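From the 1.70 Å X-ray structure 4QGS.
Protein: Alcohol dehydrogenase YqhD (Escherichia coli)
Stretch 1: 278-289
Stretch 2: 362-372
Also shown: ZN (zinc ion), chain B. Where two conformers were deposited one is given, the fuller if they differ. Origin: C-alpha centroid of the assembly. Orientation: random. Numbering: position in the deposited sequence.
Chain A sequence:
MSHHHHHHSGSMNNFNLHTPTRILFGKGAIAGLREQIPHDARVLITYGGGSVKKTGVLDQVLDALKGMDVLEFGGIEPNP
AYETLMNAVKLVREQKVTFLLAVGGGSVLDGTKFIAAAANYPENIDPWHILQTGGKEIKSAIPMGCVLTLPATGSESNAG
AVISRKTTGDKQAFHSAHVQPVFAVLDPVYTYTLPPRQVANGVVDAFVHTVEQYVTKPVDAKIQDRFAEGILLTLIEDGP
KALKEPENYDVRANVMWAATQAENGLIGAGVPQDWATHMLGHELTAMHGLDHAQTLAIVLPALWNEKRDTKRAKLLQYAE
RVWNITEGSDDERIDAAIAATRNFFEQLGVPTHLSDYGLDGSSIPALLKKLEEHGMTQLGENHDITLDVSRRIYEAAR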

ATOM      1  N   HIS A 278       0.405  -3.388 -10.991  1.00 16.29           N
ATOM      2  CA  HIS A 278      -0.725  -3.264 -10.074  1.00 15.22           C
ATOM      3  C   HIS A 278      -2.084  -3.404 -10.777  1.00 17.99           C
ATOM      4  O   HIS A 278      -2.953  -4.119 -10.280  1.00 15.72           O
ATOM      5  N   MET A 279      -2.273  -2.742 -11.921  1.00 15.70           N
ATOM      6  CA  MET A 279      -3.572  -2.785 -12.587  1.00 18.23           C
ATOM      7  C   MET A 279      -3.900  -4.194 -13.082  1.00 15.61           C
ATOM      8  O   MET A 279      -5.041  -4.661 -12.926  1.00 18.06           O
ATOM      9  N   LEU A 280      -2.905  -4.876 -13.650  1.00 12.55           N
ATOM     10  CA  LEU A 280      -3.093  -6.262 -14.112  1.00 14.01           C
ATOM     11  C   LEU A 280      -3.307  -7.197 -12.932  1.00 15.13           C
ATOM     12  O   LEU A 280      -4.166  -8.080 -12.958  1.00 16.48           O
ATOM     13  N   GLY A 281      -2.515  -6.990 -11.886  1.00 14.48           N
ATOM     14  CA  GLY A 281      -2.644  -7.785 -10.683  1.00 15.19           C
ATOM     15  C   GLY A 281      -4.010  -7.669 -10.036  1.00 16.95           C
ATOM     16  O   GLY A 281      -4.544  -8.667  -9.517  1.00 14.43           O
ATOM     17  N   HIS A 282      -4.580  -6.468 -10.058  0.57 16.96           N
ATOM     18  CA  HIS A 282      -5.867  -6.209  -9.418  0.57 16.53           C
ATOM     19  C   HIS A 282      -6.982  -7.094  -9.986  0.57 19.26           C
ATOM     20  O   HIS A 282      -7.876  -7.502  -9.259  0.57 17.09           O
ATOM     21  N   GLU A 283      -6.938  -7.370 -11.288  1.00 17.76           N
ATOM     22  CA  GLU A 283      -7.949  -8.240 -11.898  1.00 16.21           C
ATOM     23  C   GLU A 283      -7.816  -9.691 -11.434  1.00 17.61           C
ATOM     24  O   GLU A 283      -8.819 -10.402 -11.353  1.00 17.62           O
ATOM     25  N   LEU A 284      -6.594 -10.132 -11.119  1.00 15.35           N
ATOM     26  CA  LEU A 284      -6.395 -11.479 -10.565  1.00 14.05           C
ATOM     27  C   LEU A 284      -6.994 -11.601  -9.159  1.00 16.64           C
ATOM     28  O   LEU A 284      -7.565 -12.634  -8.805  1.00 17.70           O
ATOM     29  N   THR A 285      -6.866 -10.548  -8.357  1.00 16.62           N
ATOM     30  CA  THR A 285      -7.469 -10.567  -7.029  1.00 15.22           C
ATOM     31  C   THR A 285      -8.994 -10.559  -7.138  1.00 17.87           C
ATOM     32  O   THR A 285      -9.684 -11.357  -6.484  1.00 15.83           O
ATOM     33  N   ALA A 286      -9.520  -9.678  -7.985  1.00 17.30           N
ATOM     34  CA  ALA A 286     -10.964  -9.530  -8.146  1.00 17.42           C
ATOM     35  C   ALA A 286     -11.608 -10.820  -8.633  1.00 22.58           C
ATOM     36  O   ALA A 286     -12.670 -11.225  -8.152  1.00 21.50           O
ATOM     37  N   MET A 287     -10.950 -11.481  -9.574  1.00 18.61           N
ATOM     38  CA  MET A 287     -11.546 -12.666 -10.191  1.00 18.57           C
ATOM     39  C   MET A 287     -11.253 -13.978  -9.474  1.00 21.40           C
ATOM     40  O   MET A 287     -12.116 -14.866  -9.433  1.00 20.28           O
ATOM     41  N   HIS A 288     -10.048 -14.112  -8.922  1.00 16.77           N
ATOM     42  CA  HIS A 288      -9.602 -15.387  -8.374  1.00 17.27           C
ATOM     43  C   HIS A 288      -9.279 -15.331  -6.880  1.00 14.86           C
ATOM     44  O   HIS A 288      -8.960 -16.354  -6.296  1.00 17.17           O
ATOM     45  N   GLY A 289      -9.349 -14.148  -6.274  1.00 17.60           N
ATOM     46  CA  GLY A 289      -9.146 -14.038  -4.829  1.00 18.91           C
ATOM     47  C   GLY A 289      -7.717 -14.154  -4.316  1.00 18.43           C
ATOM     48  O   GLY A 289      -7.495 -14.319  -3.114  1.00 17.55           O
ATOM     49  N   SER A 362      -6.911 -20.265 -18.577  1.00 17.39           N
ATOM     50  CA  SER A 362      -8.178 -20.237 -19.283  1.00 17.93           C
ATOM     51  C   SER A 362      -9.018 -19.020 -18.896  1.00 19.07           C
ATOM     52  O   SER A 362      -9.937 -18.654 -19.619  1.00 18.76           O
ATOM     53  N   SER A 363      -8.692 -18.367 -17.780  1.00 16.28           N
ATOM     54  CA  SER A 363      -9.451 -17.185 -17.379  1.00 17.30           C
ATOM     55  C   SER A 363      -8.983 -15.896 -18.072  1.00 18.64           C
ATOM     56  O   SER A 363      -9.576 -14.832 -17.898  1.00 18.00           O
ATOM     57  N   ILE A 364      -7.917 -15.972 -18.862  1.00 18.95           N
ATOM     58  CA  ILE A 364      -7.364 -14.745 -19.441  1.00 19.66           C
ATOM     59  C   ILE A 364      -8.375 -13.988 -20.322  1.00 18.22           C
ATOM     60  O   ILE A 364      -8.442 -12.762 -20.254  1.00 17.70           O
ATOM     61  N   PRO A 365      -9.204 -14.704 -21.120  1.00 18.84           N
ATOM     62  CA  PRO A 365     -10.187 -13.903 -21.857  1.00 22.32           C
ATOM     63  C   PRO A 365     -11.120 -13.123 -20.930  1.00 21.21           C
ATOM     64  O   PRO A 365     -11.450 -11.976 -21.232  1.00 19.57           O
ATOM     65  N   ALA A 366     -11.507 -13.728 -19.810  1.00 18.00           N
ATOM     66  CA  ALA A 366     -12.367 -13.044 -18.850  1.00 20.56           C
ATOM     67  C   ALA A 366     -11.627 -11.895 -18.160  1.00 19.49           C
ATOM     68  O   ALA A 366     -12.229 -10.856 -17.884  1.00 17.77           O
ATOM     69  N   LEU A 367     -10.336 -12.082 -17.890  1.00 18.16           N
ATOM     70  CA  LEU A 367      -9.523 -11.019 -17.281  1.00 18.72           C
ATOM     71  C   LEU A 367      -9.432  -9.797 -18.198  1.00 22.47           C
ATOM     72  O   LEU A 367      -9.557  -8.649 -17.751  1.00 18.87           O
ATOM     73  N   LEU A 368      -9.221 -10.049 -19.486  1.00 18.47           N
ATOM     74  CA  LEU A 368      -9.090  -8.972 -20.453  1.00 21.40           C
ATOM     75  C   LEU A 368     -10.406  -8.213 -20.609  1.00 20.91           C
ATOM     76  O   LEU A 368     -10.397  -6.996 -20.776  1.00 20.00           O
ATOM     77  N   LYS A 369     -11.527  -8.930 -20.535  1.00 20.19           N
ATOM     78  CA  LYS A 369     -12.843  -8.286 -20.542  1.00 19.99           C
ATOM     79  C   LYS A 369     -12.987  -7.341 -19.347  1.00 24.83           C
ATOM     80  O   LYS A 369     -13.496  -6.239 -19.477  1.00 22.69           O
ATOM     81  N   LYS A 370     -12.524  -7.782 -18.182  1.00 22.62           N
ATOM     82  CA  LYS A 370     -12.579  -6.943 -16.991  1.00 23.78           C
ATOM     83  C   LYS A 370     -11.679  -5.721 -17.103  1.00 21.81           C
ATOM     84  O   LYS A 370     -12.089  -4.620 -16.728  1.00 24.16           O
ATOM     85  N   LEU A 371     -10.458  -5.904 -17.603  1.00 20.54           N
ATOM     86  CA  LEU A 371      -9.579  -4.762 -17.862  1.00 20.99           C
ATOM     87  C   LEU A 371     -10.267  -3.741 -18.748  1.00 24.10           C
ATOM     88  O   LEU A 371     -10.219  -2.539 -18.474  1.00 23.20           O
ATOM     89  N   GLU A 372     -10.898  -4.217 -19.816  1.00 23.14           N
ATOM     90  CA  GLU A 372     -11.553  -3.307 -20.742  1.00 23.85           C
ATOM     91  C   GLU A 372     -12.720  -2.602 -20.063  1.00 23.07           C
ATOM     92  O   GLU A 372     -12.913  -1.393 -20.238  1.00 25.10           O
TER

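Two helices, 278-288 and 364-372, cross at 117° between their N-to-C directions, with their axes 9.9 Å apart at closest approach. Together the stretches bury 492 Å². Glu283, Leu367 and Met287 cover the most surface.

Glu283 and Leu367 sit where the backbones come nearest, with a CA to CA distance of 6.3 Å. Glu283 points its CB toward the second helix, with chi1 and chi2 both m. This bend lays its aliphatic part against leucines: Glu283 CG is 3.5 Å from Leu371 CD2, and Glu283 CB is 3.9 Å from Leu367 CD2. Its carboxylate also lies close, with Glu283 OE1 3.4 Å from Lys370 CB. That contact involves carbon and is no salt bridge; Lys370 turns its end away from the first helix.

Leu367 leaves its backbone sideways, but its m, t rotamer brings the methyls nearer. Leu367 CD1 packs 3.6 Å from Leu284 CD2. Leu367 CD2 lies 3.5 Å from the backbone Glu283 O and 3.7 Å from Met287 SD. One turn on, Leu371 is also m, t, and its CD1 meets Leu280 CD2 at 3.5 Å. These leucines are buried and extend the apolar seam.

Met287 points toward the second helix. Its t, t, m side chain reaches across, so that Met287 CE lies 3.7 Å from Ala366 CB and 3.9 Å from Lys370 CG.

The polar contact is at the end of the first helix. His288, with chi1 m, presents its ring edge to Ser363, whose chi1 is p. His288 NE2 and Ser363 OG form a 2.7 Å hydrogen bond.

The zinc lies outside this packing. His278 NE2 binds ZN at 2.1 Å, as do two waters at the same distance, and atoms elsewhere in the structure complete the site. His278 does not touch the second stretch.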

ATOM      1  CB  HIS A 278      -0.662  -1.930  -9.296  1.00 15.96           C
ATOM      2  CG  HIS A 278       0.013  -2.050  -7.961  1.00 16.11           C
ATOM      3  ND1 HIS A 278       1.378  -2.199  -7.824  1.00 17.31           N
ATOM      4  CD2 HIS A 278      -0.491  -2.094  -6.700  1.00 17.07           C
ATOM      5  CE1 HIS A 278       1.684  -2.318  -6.542  1.00 16.69           C
ATOM      6  NE2 HIS A 278       0.565  -2.251  -5.837  1.00 18.22           N
ATOM      7  CB  MET A 279      -3.613  -1.784 -13.748  1.00 17.39           C
ATOM      8  CG  MET A 279      -3.474  -0.325 -13.288  1.00 20.35           C
ATOM      9  SD  MET A 279      -4.712   0.171 -12.069  1.00 28.17           S
ATOM     10  CE  MET A 279      -3.757   0.097 -10.563  1.00 29.73           C
ATOM     11  CB  LEU A 280      -1.889  -6.740 -14.929  1.00 17.31           C
ATOM     12  CG  LEU A 280      -1.697  -6.135 -16.332  1.00 23.90           C
ATOM     13  CD1 LEU A 280      -0.561  -6.841 -17.068  1.00 25.00           C
ATOM     14  CD2 LEU A 280      -2.967  -6.236 -17.120  1.00 25.66           C
ATOM     15  CB  HIS A 282      -6.260  -4.734  -9.560  0.57 19.70           C
ATOM     16  CG  HIS A 282      -5.529  -3.809  -8.631  0.57 20.66           C
ATOM     17  ND1 HIS A 282      -5.674  -2.438  -8.687  0.57 26.92           N
ATOM     18  CD2 HIS A 282      -4.648  -4.050  -7.628  0.57 22.78           C
ATOM     19  CE1 HIS A 282      -4.918  -1.876  -7.761  0.57 25.89           C
ATOM     20  NE2 HIS A 282      -4.284  -2.830  -7.105  0.57 24.52           N
ATOM     21  CB  GLU A 283      -7.878  -8.172 -13.429  1.00 19.47           C
ATOM     22  CG  GLU A 283      -8.036  -6.773 -14.006  1.00 18.35           C
ATOM     23  CD  GLU A 283      -9.348  -6.084 -13.669  1.00 20.28           C
ATOM     24  OE1 GLU A 283     -10.287  -6.713 -13.145  1.00 19.05           O
ATOM     25  OE2 GLU A 283      -9.449  -4.874 -13.949  1.00 21.56           O
ATOM     26  CB  LEU A 284      -4.903 -11.849 -10.541  1.00 14.84           C
ATOM     27  CG  LEU A 284      -4.260 -11.973 -11.942  1.00 14.71           C
ATOM     28  CD1 LEU A 284      -2.750 -12.169 -11.826  1.00 14.49           C
ATOM     29  CD2 LEU A 284      -4.882 -13.164 -12.713  1.00 16.06           C
ATOM     30  CB  THR A 285      -7.008  -9.367  -6.163  1.00 17.16           C
ATOM     31  OG1 THR A 285      -5.607  -9.490  -5.881  1.00 14.68           O
ATOM     32  CG2 THR A 285      -7.802  -9.361  -4.840  1.00 17.92           C
ATOM     33  CB  ALA A 286     -11.281  -8.391  -9.115  1.00 18.89           C
ATOM     34  CB  MET A 287     -11.094 -12.785 -11.645  1.00 18.95           C
ATOM     35  CG  MET A 287     -11.826 -13.891 -12.386  1.00 22.61           C
ATOM     36  SD  MET A 287     -11.486 -13.854 -14.149  1.00 25.68           S
ATOM     37  CE  MET A 287     -12.242 -12.293 -14.621  1.00 18.59           C
ATOM     38  CB  HIS A 288      -8.368 -15.906  -9.139  1.00 17.16           C
ATOM     39  CG  HIS A 288      -8.619 -16.150 -10.600  1.00 20.07           C
ATOM     40  ND1 HIS A 288      -9.543 -17.070 -11.055  1.00 17.73           N
ATOM     41  CD2 HIS A 288      -8.065 -15.596 -11.704  1.00 19.13           C
ATOM     42  CE1 HIS A 288      -9.562 -17.054 -12.377  1.00 19.44           C
ATOM     43  NE2 HIS A 288      -8.667 -16.177 -12.796  1.00 19.90           N
ATOM     44  CB  SER A 362      -8.965 -21.533 -19.037  1.00 19.47           C
ATOM     45  OG  SER A 362      -9.227 -21.736 -17.657  1.00 19.39           O
ATOM     46  CB  SER A 363      -9.386 -17.012 -15.848  1.00 17.58           C
ATOM     47  OG  SER A 363      -8.082 -16.648 -15.416  1.00 17.40           O
ATOM     48  CB  ILE A 364      -6.067 -15.053 -20.209  1.00 15.55           C
ATOM     49  CG1 ILE A 364      -4.997 -15.449 -19.185  1.00 16.74           C
ATOM     50  CG2 ILE A 364      -5.599 -13.833 -21.014  1.00 16.75           C
ATOM     51  CD1 ILE A 364      -3.695 -15.949 -19.768  1.00 20.57           C
ATOM     52  CB  PRO A 365     -10.950 -14.952 -22.670  1.00 19.55           C
ATOM     53  CG  PRO A 365      -9.935 -16.016 -22.912  1.00 19.50           C
ATOM     54  CD  PRO A 365      -9.163 -16.096 -21.601  1.00 17.89           C
ATOM     55  CB  ALA A 366     -12.900 -14.022 -17.828  1.00 17.17           C
ATOM     56  CB  LEU A 367      -8.118 -11.531 -16.954  1.00 16.95           C
ATOM     57  CG  LEU A 367      -8.037 -12.578 -15.845  1.00 17.67           C
ATOM     58  CD1 LEU A 367      -6.678 -13.297 -15.826  1.00 17.90           C
ATOM     59  CD2 LEU A 367      -8.339 -11.944 -14.461  1.00 19.95           C
ATOM     60  CB  LEU A 368      -8.607  -9.514 -21.802  1.00 18.78           C
ATOM     61  CG  LEU A 368      -7.210 -10.136 -21.741  1.00 22.64           C
ATOM     62  CD1 LEU A 368      -6.919 -10.941 -23.006  1.00 22.74           C
ATOM     63  CD2 LEU A 368      -6.116  -9.096 -21.494  1.00 21.80           C
ATOM     64  CB  LYS A 369     -13.964  -9.335 -20.525  1.00 25.38           C
ATOM     65  CG  LYS A 369     -14.116 -10.089 -21.841  1.00 32.32           C
ATOM     66  CD  LYS A 369     -15.343 -11.003 -21.831  1.00 42.79           C
ATOM     67  CE  LYS A 369     -15.581 -11.652 -23.191  1.00 50.50           C
ATOM     68  NZ  LYS A 369     -14.485 -12.569 -23.618  1.00 39.72           N
ATOM     69  CB  LYS A 370     -12.210  -7.754 -15.753  1.00 17.94           C
ATOM     70  CG  LYS A 370     -13.381  -8.563 -15.201  1.00 27.59           C
ATOM     71  CD  LYS A 370     -14.520  -7.629 -14.791  1.00 28.62           C
ATOM     72  CE  LYS A 370     -15.714  -8.390 -14.249  1.00 34.64           C
ATOM     73  NZ  LYS A 370     -16.784  -7.459 -13.768  1.00 37.52           N
ATOM     74  CB  LEU A 371      -8.277  -5.194 -18.532  1.00 23.58           C
ATOM     75  CG  LEU A 371      -7.156  -5.843 -17.729  1.00 24.11           C
ATOM     76  CD1 LEU A 371      -6.077  -6.222 -18.725  1.00 23.69           C
ATOM     77  CD2 LEU A 371      -6.604  -4.896 -16.640  1.00 18.40           C
ATOM     78  CB  GLU A 372     -12.012  -4.048 -22.002  1.00 27.24           C
ATOM     79  CG  GLU A 372     -12.733  -3.157 -23.007  1.00 29.32           C
ATOM     80  CD  GLU A 372     -12.837  -3.781 -24.387  1.00 37.03           C
ATOM     81  OE1 GLU A 372     -12.816  -5.021 -24.487  1.00 37.49           O
ATOM     82  OE2 GLU A 372     -12.942  -3.026 -25.377  1.00 39.50           O
TER
HETATM   83 ZN    ZN B 401       0.255  -2.494  -3.720  1.00 22.30          ZN
HETATM   84  O   HOH W   1      -1.416  -1.236  -3.842  1.00 26.32           O
HETATM   85  O   HOH W   2      -0.364  -2.144  -1.689  1.00 27.91           O